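Long-range contacts in SusD superfamily protein (Bacteroides thetaiotaomicron VPI-5482, PDB 3HDX), which probably binds polysaccharides or other glycans at the outer membrane for carbohydrate uptake and breakdown: residues A[369-374]-A[381-386]; A[412-417]-A[435-440]; A[203-208]-A[364-369]. All blocks are in the same frame, centred on the assembly; numbering follows the deposited sequence.

Contact 1 (A[369-374]-A[381-386])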
ATOM      1  N   LEU A 369      12.755  -4.021  -0.748  1.00 11.45           N
ATOM      2  CA  LEU A 369      12.529  -3.996  -2.214  1.00 10.81           C
ATOM      3  C   LEU A 369      13.865  -3.888  -2.915  1.00 11.50           C
ATOM      4  O   LEU A 369      14.090  -4.525  -3.950  1.00 11.62           O
ATOM      5  CB  LEU A 369      11.560  -2.849  -2.590  1.00 10.69           C
ATOM      6  CG  LEU A 369      11.124  -2.900  -4.060  1.00 10.26           C
ATOM      7  CD1 LEU A 369      10.230  -4.146  -4.353  1.00 13.40           C
ATOM      8  CD2 LEU A 369      10.415  -1.561  -4.434  1.00 11.10           C
ATOM      9  N   ARG A 370      14.720  -3.014  -2.401  1.00 12.10           N
ATOM     10  CA  ARG A 370      16.062  -2.869  -2.951  1.00 11.89           C
ATOM     11  C   ARG A 370      16.829  -4.207  -2.912  1.00 11.32           C
ATOM     12  O   ARG A 370      17.510  -4.537  -3.878  1.00 11.75           O
ATOM     13  CB  ARG A 370      16.843  -1.755  -2.245  1.00 12.56           C
ATOM     14  CG  ARG A 370      18.099  -1.407  -2.987  1.00 14.25           C
ATOM     15  CD  ARG A 370      18.831  -0.333  -2.284  1.00 15.09           C
ATOM     16  NE  ARG A 370      19.964   0.139  -3.048  1.00 14.55           N
ATOM     17  CZ  ARG A 370      20.710   1.165  -2.650  1.00 15.24           C
ATOM     18  NH1 ARG A 370      20.411   1.853  -1.526  1.00 15.73           N
ATOM     19  NH2 ARG A 370      21.717   1.544  -3.427  1.00 15.62           N
ATOM     20  N   ALA A 371      16.750  -4.915  -1.785  1.00 11.17           N
ATOM     21  CA  ALA A 371      17.361  -6.258  -1.666  1.00 11.42           C
ATOM     22  C   ALA A 371      16.823  -7.224  -2.730  1.00 12.10           C
ATOM     23  O   ALA A 371      17.585  -7.897  -3.420  1.00 11.55           O
ATOM     24  CB  ALA A 371      17.211  -6.803  -0.247  1.00 12.22           C
ATOM     25  N   GLU A 372      15.507  -7.272  -2.877  1.00 11.17           N
ATOM     26  CA  GLU A 372      14.860  -8.082  -3.896  1.00 11.43           C
ATOM     27  C   GLU A 372      15.407  -7.733  -5.291  1.00 12.38           C
ATOM     28  O   GLU A 372      15.780  -8.640  -6.051  1.00 12.62           O
ATOM     29  CB  GLU A 372      13.348  -7.846  -3.809  1.00 10.85           C
ATOM     30  CG  GLU A 372      12.451  -8.384  -4.920  1.00 11.99           C
ATOM     31  CD  GLU A 372      10.993  -7.955  -4.751  1.00 11.93           C
ATOM     32  OE1 GLU A 372      10.565  -7.596  -3.612  1.00 11.98           O
ATOM     33  OE2 GLU A 372      10.277  -8.003  -5.769  1.00 12.53           O
ATOM     34  N   ALA A 373      15.460  -6.431  -5.602  1.00 11.29           N
ATOM     35  CA  ALA A 373      15.927  -5.953  -6.904  1.00 11.66           C
ATOM     36  C   ALA A 373      17.389  -6.339  -7.171  1.00 12.26           C
ATOM     37  O   ALA A 373      17.726  -6.818  -8.239  1.00 12.46           O
ATOM     38  CB  ALA A 373      15.718  -4.429  -7.042  1.00 12.56           C
ATOM     39  N   LEU A 374      18.223  -6.198  -6.150  1.00 11.89           N
ATOM     40  CA  LEU A 374      19.648  -6.512  -6.275  1.00 12.53           C
ATOM     41  C   LEU A 374      19.834  -8.011  -6.548  1.00 13.28           C
ATOM     42  O   LEU A 374      20.610  -8.390  -7.422  1.00 13.34           O
ATOM     43  CB  LEU A 374      20.440  -6.045  -5.056  1.00 11.66           C
ATOM     44  CG  LEU A 374      20.647  -4.537  -4.997  1.00 13.17           C
ATOM     45  CD1 LEU A 374      21.069  -4.093  -3.606  1.00 13.34           C
ATOM     46  CD2 LEU A 374      21.674  -4.088  -6.063  1.00 13.21           C
ATOM     47  N   THR A 381      25.271 -10.377  -3.174  1.00 21.13           N
ATOM     48  CA  THR A 381      26.148  -9.956  -2.101  0.50 21.29           C
ATOM     49  C   THR A 381      25.756  -8.561  -1.602  1.00 20.34           C
ATOM     50  O   THR A 381      25.727  -8.305  -0.427  1.00 21.90           O
ATOM     51  CB  THR A 381      27.643 -10.022  -2.548  0.50 22.61           C
ATOM     52  OG1 THR A 381      27.883 -11.272  -3.233  0.50 22.69           O
ATOM     53  CG2 THR A 381      28.528  -9.893  -1.357  0.50 23.54           C
ATOM     54  N   GLU A 382      25.412  -7.670  -2.534  1.00 19.77           N
ATOM     55  CA  GLU A 382      24.964  -6.336  -2.156  1.00 19.48           C
ATOM     56  C   GLU A 382      23.577  -6.343  -1.476  1.00 17.59           C
ATOM     57  O   GLU A 382      23.313  -5.525  -0.596  1.00 19.15           O
ATOM     58  CB  GLU A 382      24.948  -5.439  -3.394  1.00 19.89           C
ATOM     59  CG  GLU A 382      26.333  -5.229  -4.035  1.00 23.39           C
ATOM     60  CD  GLU A 382      26.222  -4.572  -5.386  1.00 24.62           C
ATOM     61  OE1 GLU A 382      25.709  -3.444  -5.363  1.00 27.53           O
ATOM     62  OE2 GLU A 382      26.564  -5.186  -6.429  1.00 26.48           O
ATOM     63  N   ALA A 383      22.702  -7.279  -1.856  1.00 15.48           N
ATOM     64  CA  ALA A 383      21.375  -7.370  -1.265  1.00 13.20           C
ATOM     65  C   ALA A 383      21.419  -7.647   0.234  1.00 14.19           C
ATOM     66  O   ALA A 383      20.575  -7.151   1.006  1.00 14.50           O
ATOM     67  CB  ALA A 383      20.566  -8.468  -1.969  1.00 13.46           C
ATOM     68  N   VAL A 384      22.417  -8.438   0.648  1.00 14.30           N
ATOM     69  CA  VAL A 384      22.524  -8.873   2.045  1.00 15.07           C
ATOM     70  C   VAL A 384      22.632  -7.709   2.998  1.00 15.12           C
ATOM     71  O   VAL A 384      21.993  -7.738   4.057  1.00 14.76           O
ATOM     72  CB  VAL A 384      23.700  -9.901   2.240  1.00 16.64           C
ATOM     73  CG1 VAL A 384      23.973 -10.166   3.718  1.00 16.98           C
ATOM     74  CG2 VAL A 384      23.403 -11.215   1.493  1.00 17.47           C
ATOM     75  N   SER A 385      23.400  -6.667   2.637  1.00 15.72           N
ATOM     76  CA  SER A 385      23.525  -5.521   3.554  0.50 16.13           C
ATOM     77  C   SER A 385      22.165  -4.865   3.830  1.00 14.85           C
ATOM     78  O   SER A 385      21.883  -4.519   4.953  1.00 15.05           O
ATOM     79  CB  SER A 385      24.520  -4.474   3.065  0.50 17.89           C
ATOM     80  OG  SER A 385      24.052  -3.840   1.910  0.50 19.15           O
ATOM     81  N   TYR A 386      21.304  -4.782   2.822  1.00 14.07           N
ATOM     82  CA  TYR A 386      19.965  -4.174   2.976  1.00 12.69           C
ATOM     83  C   TYR A 386      19.038  -5.065   3.823  1.00 11.66           C
ATOM     84  O   TYR A 386      18.315  -4.575   4.669  1.00 14.09           O
ATOM     85  CB  TYR A 386      19.378  -3.810   1.610  1.00 12.68           C
ATOM     86  CG  TYR A 386      20.283  -2.790   0.950  1.00 13.41           C
ATOM     87  CD1 TYR A 386      20.366  -1.504   1.449  1.00 15.09           C
ATOM     88  CD2 TYR A 386      21.070  -3.133  -0.149  1.00 14.86           C
ATOM     89  CE1 TYR A 386      21.254  -0.544   0.874  1.00 16.55           C
ATOM     90  CE2 TYR A 386      21.923  -2.225  -0.726  1.00 15.95           C
ATOM     91  CZ  TYR A 386      22.017  -0.930  -0.214  1.00 15.59           C
ATOM     92  OH  TYR A 386      22.922  -0.072  -0.820  1.00 21.21           O
TER

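Contact 2 (A[412-417]-A[435-440]). With EDO (1,2-ethanediol), chain D.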
ATOM      1  N   LEU A 412      18.465 -16.732  -0.986  1.00 13.20           N
ATOM      2  CA  LEU A 412      18.436 -15.360  -0.464  1.00 13.25           C
ATOM      3  C   LEU A 412      17.136 -14.647  -0.853  1.00 12.58           C
ATOM      4  O   LEU A 412      16.530 -13.972  -0.021  1.00 12.63           O
ATOM      5  CB  LEU A 412      19.691 -14.587  -0.910  1.00 13.31           C
ATOM      6  CG  LEU A 412      19.752 -13.103  -0.475  1.00 13.56           C
ATOM      7  CD1 LEU A 412      19.646 -13.039   1.056  1.00 13.73           C
ATOM      8  CD2 LEU A 412      21.047 -12.415  -0.942  1.00 14.58           C
ATOM      9  N   ILE A 413      16.700 -14.803  -2.102  1.00 12.14           N
ATOM     10  CA  ILE A 413      15.394 -14.219  -2.521  1.00 12.17           C
ATOM     11  C   ILE A 413      14.269 -14.731  -1.624  1.00 13.19           C
ATOM     12  O   ILE A 413      13.505 -13.927  -1.090  1.00 11.69           O
ATOM     13  CB  ILE A 413      15.070 -14.496  -4.013  1.00 13.37           C
ATOM     14  CG1 ILE A 413      16.003 -13.709  -4.917  1.00 13.00           C
ATOM     15  CG2 ILE A 413      13.561 -14.187  -4.336  1.00 13.29           C
ATOM     16  CD1 ILE A 413      16.015 -14.241  -6.371  1.00 11.86           C
ATOM     17  N   ALA A 414      14.242 -16.030  -1.368  1.00 13.77           N
ATOM     18  CA  ALA A 414      13.166 -16.608  -0.541  1.00 12.54           C
ATOM     19  C   ALA A 414      13.211 -15.957   0.869  1.00 11.40           C
ATOM     20  O   ALA A 414      12.173 -15.587   1.423  1.00 13.01           O
ATOM     21  CB  ALA A 414      13.246 -18.144  -0.488  1.00 14.90           C
ATOM     22  N   GLU A 415      14.410 -15.797   1.419  1.00 12.72           N
ATOM     23  CA  GLU A 415      14.550 -15.200   2.752  1.00 11.55           C
ATOM     24  C   GLU A 415      14.145 -13.713   2.820  1.00 11.51           C
ATOM     25  O   GLU A 415      13.518 -13.288   3.791  1.00 11.72           O
ATOM     26  CB  GLU A 415      15.936 -15.436   3.358  1.00 13.47           C
ATOM     27  CG  GLU A 415      16.098 -14.920   4.776  1.00 13.17           C
ATOM     28  CD  GLU A 415      15.125 -15.510   5.778  1.00 14.02           C
ATOM     29  OE1 GLU A 415      14.571 -16.626   5.558  1.00 14.52           O
ATOM     30  OE2 GLU A 415      14.918 -14.830   6.799  1.00 14.61           O
ATOM     31  N   ILE A 416      14.475 -12.958   1.783  1.00 10.56           N
ATOM     32  CA  ILE A 416      14.025 -11.560   1.676  1.00 11.67           C
ATOM     33  C   ILE A 416      12.490 -11.520   1.724  1.00 11.74           C
ATOM     34  O   ILE A 416      11.921 -10.682   2.446  1.00 11.45           O
ATOM     35  CB  ILE A 416      14.529 -10.876   0.405  1.00 11.36           C
ATOM     36  CG1 ILE A 416      16.068 -10.703   0.462  1.00 11.17           C
ATOM     37  CG2 ILE A 416      13.875  -9.490   0.210  1.00 12.67           C
ATOM     38  CD1 ILE A 416      16.755 -10.407  -0.835  1.00 11.38           C
ATOM     39  N   PHE A 417      11.829 -12.424   0.978  1.00 11.08           N
ATOM     40  CA  PHE A 417      10.356 -12.494   1.064  1.00 10.81           C
ATOM     41  C   PHE A 417       9.828 -12.940   2.438  1.00 10.93           C
ATOM     42  O   PHE A 417       8.795 -12.451   2.856  1.00 11.80           O
ATOM     43  CB  PHE A 417       9.768 -13.272  -0.095  1.00 10.78           C
ATOM     44  CG  PHE A 417       9.736 -12.463  -1.336  1.00 11.03           C
ATOM     45  CD1 PHE A 417       8.755 -11.483  -1.499  1.00 11.15           C
ATOM     46  CD2 PHE A 417      10.692 -12.613  -2.335  1.00 10.42           C
ATOM     47  CE1 PHE A 417       8.717 -10.699  -2.654  1.00 11.26           C
ATOM     48  CE2 PHE A 417      10.645 -11.835  -3.459  1.00 11.28           C
ATOM     49  CZ  PHE A 417       9.683 -10.868  -3.621  1.00 10.61           C
ATOM     50  N   VAL A 435       3.160 -12.927  -5.393  1.00 11.13           N
ATOM     51  CA  VAL A 435       3.212 -12.914  -6.869  1.00 10.44           C
ATOM     52  C   VAL A 435       4.628 -12.521  -7.349  1.00 10.15           C
ATOM     53  O   VAL A 435       5.220 -13.213  -8.171  1.00 11.57           O
ATOM     54  CB  VAL A 435       2.107 -12.006  -7.481  1.00 10.91           C
ATOM     55  CG1 VAL A 435       2.276 -11.876  -9.008  1.00 11.48           C
ATOM     56  CG2 VAL A 435       0.672 -12.507  -7.109  1.00 12.16           C
ATOM     57  N   ARG A 436       5.193 -11.423  -6.821  1.00 10.09           N
ATOM     58  CA  ARG A 436       6.560 -11.035  -7.262  1.00 10.07           C
ATOM     59  C   ARG A 436       7.562 -12.144  -6.913  1.00 10.11           C
ATOM     60  O   ARG A 436       8.443 -12.459  -7.697  1.00 11.18           O
ATOM     61  CB  ARG A 436       7.013  -9.720  -6.631  1.00 10.48           C
ATOM     62  CG  ARG A 436       6.165  -8.523  -7.022  1.00 10.53           C
ATOM     63  CD  ARG A 436       6.899  -7.195  -6.854  1.00 11.37           C
ATOM     64  NE  ARG A 436       7.614  -7.152  -5.591  1.00 11.85           N
ATOM     65  CZ  ARG A 436       7.024  -7.046  -4.396  1.00 11.75           C
ATOM     66  NH1 ARG A 436       5.704  -6.819  -4.272  1.00 12.33           N
ATOM     67  NH2 ARG A 436       7.782  -7.154  -3.302  1.00 12.09           N
ATOM     68  N   ARG A 437       7.433 -12.706  -5.712  1.00 10.71           N
ATOM     69  CA  ARG A 437       8.273 -13.837  -5.306  1.00 11.01           C
ATOM     70  C   ARG A 437       8.157 -15.006  -6.273  1.00 11.47           C
ATOM     71  O   ARG A 437       9.183 -15.548  -6.688  1.00 11.91           O
ATOM     72  CB  ARG A 437       7.877 -14.316  -3.909  1.00 11.47           C
ATOM     73  CG  ARG A 437       8.700 -15.489  -3.364  1.00 11.31           C
ATOM     74  CD  ARG A 437       8.021 -16.214  -2.237  1.00 10.72           C
ATOM     75  NE  ARG A 437       8.788 -17.410  -1.874  1.00 12.28           N
ATOM     76  CZ  ARG A 437       8.833 -18.521  -2.591  1.00 11.63           C
ATOM     77  NH1 ARG A 437       8.101 -18.653  -3.698  1.00 11.90           N
ATOM     78  NH2 ARG A 437       9.582 -19.542  -2.181  1.00 13.75           N
ATOM     79  N   GLN A 438       6.934 -15.342  -6.677  1.00 11.17           N
ATOM     80  CA  GLN A 438       6.773 -16.482  -7.560  1.00 11.65           C
ATOM     81  C   GLN A 438       7.439 -16.262  -8.917  1.00 10.53           C
ATOM     82  O   GLN A 438       8.042 -17.170  -9.490  1.00 11.99           O
ATOM     83  CB  GLN A 438       5.304 -16.832  -7.737  1.00 11.00           C
ATOM     84  CG  GLN A 438       5.115 -18.138  -8.539  1.00 10.67           C
ATOM     85  CD  GLN A 438       5.879 -19.350  -7.972  1.00 13.21           C
ATOM     86  OE1 GLN A 438       6.437 -20.142  -8.751  1.00 14.11           O
ATOM     87  NE2 GLN A 438       5.877 -19.523  -6.626  1.00 11.83           N
ATOM     88  N   LYS A 439       7.341 -15.045  -9.418  1.00 12.05           N
ATOM     89  CA  LYS A 439       7.958 -14.705 -10.699  1.00 12.37           C
ATOM     90  C   LYS A 439       9.460 -14.862 -10.704  1.00 12.18           C
ATOM     91  O   LYS A 439      10.046 -15.218 -11.731  1.00 14.54           O
ATOM     92  CB  LYS A 439       7.522 -13.308 -11.147  1.00 12.16           C
ATOM     93  CG  LYS A 439       5.986 -13.227 -11.499  1.00 13.55           C
ATOM     94  CD  LYS A 439       5.455 -11.793 -11.605  1.00 15.05           C
ATOM     95  CE  LYS A 439       6.059 -11.037 -12.781  1.00 15.03           C
ATOM     96  NZ  LYS A 439       5.630  -9.591 -12.738  1.00 14.25           N
ATOM     97  N   LEU A 440      10.084 -14.607  -9.553  1.00 11.57           N
ATOM     98  CA  LEU A 440      11.532 -14.788  -9.396  1.00 13.15           C
ATOM     99  C   LEU A 440      11.925 -16.227  -9.065  1.00 13.45           C
ATOM    100  O   LEU A 440      12.875 -16.734  -9.640  1.00 16.44           O
ATOM    101  CB  LEU A 440      12.094 -13.903  -8.275  1.00 13.38           C
ATOM    102  CG  LEU A 440      12.239 -12.411  -8.564  1.00 13.41           C
ATOM    103  CD1 LEU A 440      12.377 -11.557  -7.255  1.00 14.17           C
ATOM    104  CD2 LEU A 440      13.359 -12.156  -9.532  1.00 14.82           C
TER
HETATM  105  C1  EDO D 603       1.845  -9.286 -12.397  1.00 24.10           C
HETATM  106  O1  EDO D 603       3.068  -9.207 -11.644  1.00 22.56           O
HETATM  107  C2  EDO D 603       1.880 -10.574 -13.196  1.00 24.56           C
HETATM  108  O2  EDO D 603       3.045 -10.585 -14.043  1.00 25.13           O
HETATM  109  O   HOH W   1       9.906 -16.942   0.692  1.00 13.88           O

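Contact 3 (A[203-208]-A[364-369])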
ATOM      1  N   LEU A 203       6.807   4.578  -8.313  1.00 10.43           N
ATOM      2  CA  LEU A 203       7.671   4.163  -9.449  1.00 10.67           C
ATOM      3  C   LEU A 203       8.430   2.886  -9.138  1.00  9.66           C
ATOM      4  O   LEU A 203       8.437   1.957  -9.939  1.00 11.52           O
ATOM      5  CB  LEU A 203       8.662   5.268  -9.866  1.00 11.97           C
ATOM      6  CG  LEU A 203       8.076   6.428 -10.668  1.00 12.55           C
ATOM      7  CD1 LEU A 203       9.153   7.494 -10.788  1.00 13.62           C
ATOM      8  CD2 LEU A 203       7.680   5.948 -12.055  1.00 12.09           C
ATOM      9  N   ALA A 204       9.064   2.844  -7.966  1.00 10.25           N
ATOM     10  CA  ALA A 204       9.835   1.660  -7.587  1.00 10.24           C
ATOM     11  C   ALA A 204       8.973   0.390  -7.624  1.00  9.85           C
ATOM     12  O   ALA A 204       9.386  -0.635  -8.143  1.00 10.73           O
ATOM     13  CB  ALA A 204      10.480   1.833  -6.180  1.00 10.85           C
ATOM     14  N   HIS A 205       7.790   0.494  -7.037  1.00  9.44           N
ATOM     15  CA  HIS A 205       6.864  -0.635  -7.005  1.00  9.31           C
ATOM     16  C   HIS A 205       6.259  -0.997  -8.359  1.00 10.50           C
ATOM     17  O   HIS A 205       6.009  -2.180  -8.613  1.00 11.78           O
ATOM     18  CB  HIS A 205       5.839  -0.480  -5.884  1.00 10.58           C
ATOM     19  CG  HIS A 205       6.363  -0.922  -4.560  1.00 11.00           C
ATOM     20  ND1 HIS A 205       6.652  -2.250  -4.312  1.00 11.56           N
ATOM     21  CD2 HIS A 205       6.622  -0.246  -3.410  1.00 12.82           C
ATOM     22  CE1 HIS A 205       7.088  -2.364  -3.067  1.00 12.87           C
ATOM     23  NE2 HIS A 205       7.096  -1.165  -2.503  1.00 12.36           N
ATOM     24  N   ILE A 206       5.920  -0.006  -9.194  1.00 10.36           N
ATOM     25  CA  ILE A 206       5.438  -0.309 -10.541  1.00 10.59           C
ATOM     26  C   ILE A 206       6.532  -1.111 -11.253  1.00 10.68           C
ATOM     27  O   ILE A 206       6.267  -2.167 -11.843  1.00 11.34           O
ATOM     28  CB  ILE A 206       5.159   0.955 -11.380  1.00 10.65           C
ATOM     29  CG1 ILE A 206       3.926   1.698 -10.845  1.00 12.14           C
ATOM     30  CG2 ILE A 206       4.964   0.581 -12.867  1.00 11.02           C
ATOM     31  CD1 ILE A 206       3.766   3.178 -11.339  1.00 11.56           C
ATOM     32  N   CYS A 207       7.764  -0.613 -11.167  1.00 10.84           N
ATOM     33  CA  CYS A 207       8.876  -1.294 -11.843  1.00 11.50           C
ATOM     34  C   CYS A 207       9.075  -2.713 -11.334  1.00 10.34           C
ATOM     35  O   CYS A 207       9.247  -3.638 -12.123  1.00 11.40           O
ATOM     36  CB  CYS A 207      10.166  -0.461 -11.767  1.00 12.00           C
ATOM     37  SG  CYS A 207      10.051   1.112 -12.662  1.00 14.27           S
ATOM     38  N   ALA A 208       9.062  -2.906 -10.022  1.00 11.03           N
ATOM     39  CA  ALA A 208       9.211  -4.252  -9.488  1.00 10.61           C
ATOM     40  C   ALA A 208       8.070  -5.188  -9.949  1.00 11.14           C
ATOM     41  O   ALA A 208       8.315  -6.342 -10.284  1.00 11.11           O
ATOM     42  CB  ALA A 208       9.263  -4.231  -7.929  1.00 11.63           C
ATOM     43  N   GLU A 364      11.432   0.485   5.571  1.00 11.50           N
ATOM     44  CA  GLU A 364      11.724  -0.960   5.639  1.00 10.82           C
ATOM     45  C   GLU A 364      11.259  -1.677   4.357  1.00 10.79           C
ATOM     46  O   GLU A 364      11.920  -2.606   3.865  1.00 12.35           O
ATOM     47  CB  GLU A 364      11.101  -1.621   6.881  1.00 11.47           C
ATOM     48  CG  GLU A 364      11.703  -1.183   8.235  1.00 12.08           C
ATOM     49  CD  GLU A 364      11.248   0.161   8.759  1.00 12.06           C
ATOM     50  OE1 GLU A 364      10.423   0.851   8.091  1.00 12.15           O
ATOM     51  OE2 GLU A 364      11.695   0.503   9.868  1.00 12.98           O
ATOM     52  N   ASP A 365      10.092  -1.279   3.859  1.00 10.83           N
ATOM     53  CA  ASP A 365       9.562  -1.816   2.591  1.00 10.91           C
ATOM     54  C   ASP A 365      10.547  -1.549   1.444  1.00 10.22           C
ATOM     55  O   ASP A 365      10.955  -2.468   0.737  1.00 11.60           O
ATOM     56  CB  ASP A 365       8.189  -1.252   2.266  1.00 10.19           C
ATOM     57  CG  ASP A 365       7.747  -1.569   0.840  1.00 11.87           C
ATOM     58  OD1 ASP A 365       7.900  -2.740   0.411  1.00 14.33           O
ATOM     59  OD2 ASP A 365       7.269  -0.633   0.141  1.00 13.96           O
ATOM     60  N   ILE A 366      10.919  -0.276   1.295  1.00 11.58           N
ATOM     61  CA  ILE A 366      11.789   0.138   0.206  1.00 10.04           C
ATOM     62  C   ILE A 366      13.189  -0.505   0.303  1.00  9.90           C
ATOM     63  O   ILE A 366      13.773  -0.876  -0.707  1.00 11.10           O
ATOM     64  CB  ILE A 366      11.874   1.677   0.110  1.00 11.76           C
ATOM     65  CG1 ILE A 366      10.474   2.287  -0.171  1.00 12.56           C
ATOM     66  CG2 ILE A 366      12.868   2.122  -0.965  1.00 12.19           C
ATOM     67  CD1 ILE A 366       9.761   1.833  -1.415  1.00 13.71           C
ATOM     68  N   THR A 367      13.682  -0.684   1.532  1.00 11.20           N
ATOM     69  CA  THR A 367      14.963  -1.332   1.775  1.00 10.88           C
ATOM     70  C   THR A 367      14.925  -2.794   1.394  1.00 10.97           C
ATOM     71  O   THR A 367      15.838  -3.276   0.703  1.00 12.38           O
ATOM     72  CB  THR A 367      15.406  -1.103   3.224  1.00 11.98           C
ATOM     73  OG1 THR A 367      15.496   0.317   3.436  1.00 13.18           O
ATOM     74  CG2 THR A 367      16.741  -1.819   3.561  1.00 13.05           C
ATOM     75  N   LEU A 368      13.827  -3.470   1.735  1.00 10.46           N
ATOM     76  CA  LEU A 368      13.678  -4.896   1.349  1.00 11.69           C
ATOM     77  C   LEU A 368      13.443  -5.001  -0.153  1.00 11.13           C
ATOM     78  O   LEU A 368      13.919  -5.940  -0.782  1.00 11.05           O
ATOM     79  CB  LEU A 368      12.580  -5.628   2.167  1.00 10.87           C
ATOM     80  CG  LEU A 368      12.903  -5.790   3.651  1.00 11.67           C
ATOM     81  CD1 LEU A 368      11.640  -6.196   4.478  1.00 12.70           C
ATOM     82  CD2 LEU A 368      14.090  -6.782   3.869  1.00 13.39           C
ATOM     83  N   LEU A 369      12.755  -4.021  -0.748  1.00 11.45           N
ATOM     84  CA  LEU A 369      12.529  -3.996  -2.214  1.00 10.81           C
ATOM     85  C   LEU A 369      13.865  -3.888  -2.915  1.00 11.50           C
ATOM     86  O   LEU A 369      14.090  -4.525  -3.950  1.00 11.62           O
ATOM     87  CB  LEU A 369      11.560  -2.849  -2.590  1.00 10.69           C
ATOM     88  CG  LEU A 369      11.124  -2.900  -4.060  1.00 10.26           C
ATOM     89  CD1 LEU A 369      10.230  -4.146  -4.353  1.00 13.40           C
ATOM     90  CD2 LEU A 369      10.415  -1.561  -4.434  1.00 11.10           C
TER

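Contact 1 (A[369-374]-A[381-386])
Arg370 sets its CG anti to the backbone N (chi1 -168°) and then runs extended to NE, whereas Tyr386 turns its CG beside the backbone N, anti to the carbonyl carbon (chi1 -62°). These torsions lay the arginine obliquely across one face of the phenol ring. Arg370 CD stands almost straight above the ring centre, 3.8 Å from the centroid of Tyr386, a CH-pi contact. Further out, the guanidinium lies only 21° from the ring plane, and Tyr386 OH comes to rest over its centre, 3.1 Å from Arg370 CZ. With the oxygen over the face, the N-H bonds, which lie in the guanidinium plane, do not point at it, so the hydroxyl lies against the guanidinium face and is not hydrogen-bonded to it. Leu374, its CG also beside the backbone N, crosses the tyrosine at about a right angle and touches it through CD1, 3.5 Å from Tyr386 CE2.

Deeper in the interface alanines suit the site, because the axes of the two antiparallel helical segments approach to 8.0 Å. Ala371 and Ala383 come side by side, with CA atoms 4.2 Å apart, and Ala383 CB sits 3.4 Å from Ala371 O, while Leu374 CB packs on the same methyl. The arrangement is a tight helical hairpin, helix 363-376 turning back into helix 380-391.

Arg370 directs NE to Glu217 of helix 213-226. Its charge is therefore answered by a third helix, and what it lends Tyr386 is mainly the CD methylene and the flat guanidinium.

Contact 2 (A[412-417]-A[435-440])
The bridging water oxygen is the best-held polar atom between the two segments, gripped by two hydrogen bonds. It donates to Ala414 O at 2.7 Å and accepts from Arg437 NE at 2.8 Å, lying in the guanidinium plane at its edge. Arg437 reaches it by placing CG anti to the backbone N (chi1 -179°) and staying extended to NE; its NH2 forms a salt bridge with Asp443.

On its way the arginine covers one face of Phe417. Arg437 CB lies over the ring centre, 3.5 Å from the centroid of Phe417 and 7° off the ring normal, a close CH-pi contact, while Arg437 CG touches Phe417 CD2 at 3.6 Å. A flat aromatic suits this place because it can lie against backbone and aliphatic chain together: Phe417 CZ is 3.6 Å from Arg437 N. Leu440 CD1 meets the ring at its edge and also Ile413 CG2, at 4.1 Å, so branched methyls close the apolar end of the contact. An alanine in place of Phe417 would remove the ring and would probably leave the aliphatic part of Arg437 without its main packing surface across this contact and Leu440 CD1 without one of its two partners.

Arg436, bent at chi3, brings NH2 to 3.7 Å from Phe417 CE1, although its charge is answered by Glu372 and Asp433. Lys439 NZ holds both oxygens of an ethanediol, probably from the crystallisation liquor.

Segments 412-417 and 435-440, on helices 409-423 and 430-441, run antiparallel, with axes 10.5 Å apart. Leu412 and Ile413 pack against Cys375 of helix 363-376, Leu412 also reaches helix 380-391, and Gln438 rests on helix 445-453.

Contact 3 (A[203-208]-A[364-369])
His205 and Asp365 reach toward each other tip to tip from helices 196-209 and 363-376, both side chains buried. His205 turns CG beside its backbone N (chi1 -82°), while Asp365 holds CG anti to its own (chi1 168°), which projects its carboxylate across the gap. The imidazole and carboxylate planes are nearly coplanar, so His205 NE2 meets the acceptor near its own ring plane and donates to the syn lone pair of Asp365 OD2 at 2.7 Å, with an N-H...O angle of 158°.

Leu369 also places CG anti to its backbone N, and its second torsion spreads the two methyls over different partners. Its CD2 sits over the centre of one imidazole face, 3.8 Å from the centroid of His205, and equally touches Ala204 CB; CD1 goes to Ala208 CB at 3.7 Å. The small alanines, one helical turn apart, suit a surface on which a branched leucine must seat both methyls. Ile366, with CG1 anti to the carbonyl carbon, folds at chi2, bringing CD1 to 4.2 Å from His205 NE2.

The ring of Trp429 also stacks with the imidazole, which is likely to restrict its rotation. Asp365 OD2 has a second partner in Thr361 OG1, and OD1 forms a salt bridge with Arg420. With so many donors around it, the buried carboxylate is probably ionised, and it would in turn polarise His205 and tend to stabilise positive charge on its ring.

In the fold
Well into the chain from the N terminus, helix 196-209 opens contact 3, which closes a long loop on helix 363-376, with 155 residues between its segments. It joins a helix of the N-terminal half of the chain to one of the C-terminal part. Leu369, which ends contact 3, begins the segment that contact 1 folds back across a six-residue gap. Contact 2 follows, closing a 17-residue loop between segments 412-417 and 435-440. The three loops lie in series; none nests in or crosses another. In space they adjoin: Glu372 bridges to Arg436, and Thr367 packs on Tyr386. Antiparallel pairing of successive helices fits the TPR-related fold of the family.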